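Local atomic coordinates of arginase (Medicago truncatula, PDB entry 6VSS), a protein that hydrolyses L-arginine to urea and L-ornithine with a pair of manganese ions, and also converts agmatine to putrescine. Residues I180-A185 with R214-V219. Residues are numbered along the deposited sequence; the frame is centred on the assembly and turned at random.
With MN (manganese (II) ion), chain I; MN (manganese (II) ion), chain J.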
loop_
_atom_site.group_PDB
_atom_site.type_symbol
_atom_site.label_atom_id
_atom_site.label_comp_id
_atom_site.label_asym_id
_atom_site.label_seq_id
_atom_site.Cartn_x
_atom_site.Cartn_y
_atom_site.Cartn_z
ATOM N N ILE B 180 21.579 -21.725 -24.071
ATOM C CA ILE B 180 20.884 -20.930 -23.031
ATOM C C ILE B 180 19.419 -20.741 -23.388
ATOM O O ILE B 180 19.082 -20.414 -24.514
ATOM C CB ILE B 180 21.574 -19.588 -22.787
ATOM C CG1 ILE B 180 23.044 -19.759 -22.398
ATOM C CG2 ILE B 180 20.768 -18.764 -21.776
ATOM C CD1 ILE B 180 23.748 -18.467 -22.201
ATOM N N LEU B 181 18.584 -20.956 -22.400
ATOM C CA LEU B 181 17.162 -20.603 -22.434
ATOM C C LEU B 181 17.060 -19.425 -21.491
ATOM O O LEU B 181 17.484 -19.590 -20.335
ATOM C CB LEU B 181 16.318 -21.761 -21.915
ATOM C CG LEU B 181 14.852 -21.390 -21.724
ATOM C CD1 LEU B 181 14.253 -20.870 -23.015
ATOM C CD2 LEU B 181 14.102 -22.617 -21.199
ATOM N N HIS B 182 16.634 -18.278 -22.018
ATOM C CA HIS B 182 16.709 -16.975 -21.336
ATOM C C HIS B 182 15.304 -16.403 -21.367
ATOM O O HIS B 182 14.795 -16.150 -22.479
ATOM C CB HIS B 182 17.793 -16.139 -21.999
ATOM C CG HIS B 182 17.750 -14.672 -21.689
ATOM N ND1 HIS B 182 18.082 -13.710 -22.637
ATOM C CD2 HIS B 182 17.501 -14.008 -20.541
ATOM C CE1 HIS B 182 18.045 -12.521 -22.066
ATOM N NE2 HIS B 182 17.662 -12.682 -20.785
ATOM N N PHE B 183 14.692 -16.234 -20.208
ATOM C CA PHE B 183 13.394 -15.529 -20.039
ATOM C C PHE B 183 13.670 -14.079 -19.672
ATOM O O PHE B 183 14.364 -13.812 -18.709
ATOM C CB PHE B 183 12.532 -16.202 -18.980
ATOM C CG PHE B 183 12.152 -17.621 -19.316
ATOM C CD1 PHE B 183 12.934 -18.685 -18.885
ATOM C CD2 PHE B 183 10.958 -17.916 -19.953
ATOM C CE1 PHE B 183 12.574 -20.004 -19.133
ATOM C CE2 PHE B 183 10.612 -19.242 -20.233
ATOM C CZ PHE B 183 11.434 -20.268 -19.842
ATOM N N ASP B 184 13.097 -13.163 -20.428
ATOM C CA ASP B 184 13.325 -11.728 -20.172
ATOM C C ASP B 184 12.295 -10.880 -20.926
ATOM O O ASP B 184 11.902 -11.290 -21.989
ATOM C CB ASP B 184 14.754 -11.422 -20.583
ATOM C CG ASP B 184 15.384 -10.310 -19.778
ATOM O OD1 ASP B 184 14.678 -9.368 -19.335
ATOM O OD2 ASP B 184 16.553 -10.484 -19.504
ATOM N N ALA B 185 11.919 -9.708 -20.428
ATOM C CA ALA B 185 11.286 -8.648 -21.252
ATOM C C ALA B 185 12.305 -8.049 -22.238
ATOM O O ALA B 185 11.862 -7.508 -23.307
ATOM C CB ALA B 185 10.677 -7.586 -20.381
ATOM N N ARG B 214 26.243 -21.261 -27.501
ATOM C CA ARG B 214 25.951 -21.551 -28.931
ATOM C C ARG B 214 24.547 -21.032 -29.246
ATOM O O ARG B 214 24.445 -19.956 -29.769
ATOM C CB ARG B 214 26.118 -23.043 -29.194
ATOM C CG ARG B 214 25.784 -23.472 -30.615
ATOM C CD ARG B 214 25.965 -24.970 -30.738
ATOM N NE ARG B 214 24.963 -25.642 -29.927
ATOM C CZ ARG B 214 24.454 -26.824 -30.183
ATOM N NH1 ARG B 214 24.870 -27.508 -31.239
ATOM N NH2 ARG B 214 23.533 -27.316 -29.370
ATOM N N ARG B 215 23.509 -21.752 -28.857
ATOM C CA ARG B 215 22.124 -21.276 -28.948
ATOM C C ARG B 215 21.812 -20.393 -27.740
ATOM O O ARG B 215 22.402 -20.574 -26.645
ATOM C CB ARG B 215 21.200 -22.478 -29.060
ATOM C CG ARG B 215 21.471 -23.300 -30.317
ATOM C CD ARG B 215 20.451 -24.397 -30.497
ATOM N NE ARG B 215 19.119 -23.854 -30.652
ATOM C CZ ARG B 215 18.001 -24.523 -30.404
ATOM N NH1 ARG B 215 18.027 -25.780 -29.984
ATOM N NH2 ARG B 215 16.844 -23.931 -30.593
ATOM N N LEU B 216 21.045 -19.356 -27.997
ATOM C CA LEU B 216 20.476 -18.478 -26.962
ATOM C C LEU B 216 19.014 -18.331 -27.337
ATOM O O LEU B 216 18.719 -17.661 -28.320
ATOM C CB LEU B 216 21.200 -17.140 -26.973
ATOM C CG LEU B 216 20.535 -15.998 -26.200
ATOM C CD1 LEU B 216 20.163 -16.407 -24.785
ATOM C CD2 LEU B 216 21.480 -14.797 -26.198
ATOM N N VAL B 217 18.142 -18.979 -26.617
ATOM C CA VAL B 217 16.691 -18.959 -26.935
ATOM C C VAL B 217 16.041 -17.997 -25.963
ATOM O O VAL B 217 16.143 -18.284 -24.778
ATOM C CB VAL B 217 16.114 -20.365 -26.814
ATOM C CG1 VAL B 217 14.641 -20.389 -27.158
ATOM C CG2 VAL B 217 16.912 -21.326 -27.663
ATOM N N GLN B 218 15.508 -16.878 -26.458
ATOM C CA GLN B 218 15.001 -15.784 -25.603
ATOM C C GLN B 218 13.492 -15.850 -25.657
ATOM O O GLN B 218 12.936 -15.899 -26.768
ATOM C CB GLN B 218 15.502 -14.419 -26.076
ATOM C CG GLN B 218 17.015 -14.378 -26.268
ATOM C CD GLN B 218 17.552 -12.961 -26.326
ATOM O OE1 GLN B 218 17.181 -12.160 -27.193
ATOM N NE2 GLN B 218 18.394 -12.619 -25.369
ATOM N N VAL B 219 12.835 -15.736 -24.534
ATOM C CA VAL B 219 11.350 -15.827 -24.463
ATOM C C VAL B 219 10.810 -14.716 -23.561
ATOM O O VAL B 219 11.334 -14.533 -22.480
ATOM C CB VAL B 219 10.956 -17.228 -23.970
ATOM C CG1 VAL B 219 9.448 -17.396 -23.823
ATOM C CG2 VAL B 219 11.523 -18.290 -24.873
HETATM MN MN MN I . 14.735 -7.672 -17.881
HETATM MN MN MN J . 17.476 -9.149 -18.116
HETATM O O HOH W 1 16.718 -7.312 -18.672
#
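D184 bridges the two manganese ions with its carboxylate: OD1 lies 2.2 Å from MN of chain I and OD2 2.1 Å from MN of chain J, and one water bridges both ions. H160 and D188 bind the chain J ion, H186 and D271 the chain I ion, and D269 both. Behind this first shell stands H182, whose NE2 donates over 2.8 Å to D184 OD2, through the anti lone pair of an oxygen that also binds MN of chain J. At the other ring nitrogen, close to the ring plane, Q218 NE2 donates to H182 ND1 at 3.0 Å, although the hydrogen bond is bent, 134° at the hydrogen, and the amide is turned 53° against the ring. This is consistent with a proton on NE2 rather than ND1; bonds at both nitrogens hold the ring's rotation. The same Q218 NE2 also reaches P187 O, and OE1 is held by T239. H182 CG is anti to the backbone N (chi1 164°), which carries the ring along the strand towards D184.

The side chains sit on parallel strands whose axes approach to 4.7 Å. V217 N bonds to I180 O and V217 O receives H182 N, both nearly along the C=O axes; D184 N then closes on V219 O at 3.0 Å, anchoring the metal ligand's backbone just beyond the strand. Beside H182, L216 CD1 lies 3.7 Å from H182 CB and also meets I180 CG2, under helix 203-209. On the opposite face L181 CD1 meets V217 CG1 and V219 CG2, and F183 CD2 lies 4.1 Å from V219 CB; L181, F183 and V219 rest against helix 291-300. This is a beta-alpha-beta unit of the arginase fold, with the binuclear manganese site at the C-terminal end of its parallel sheet.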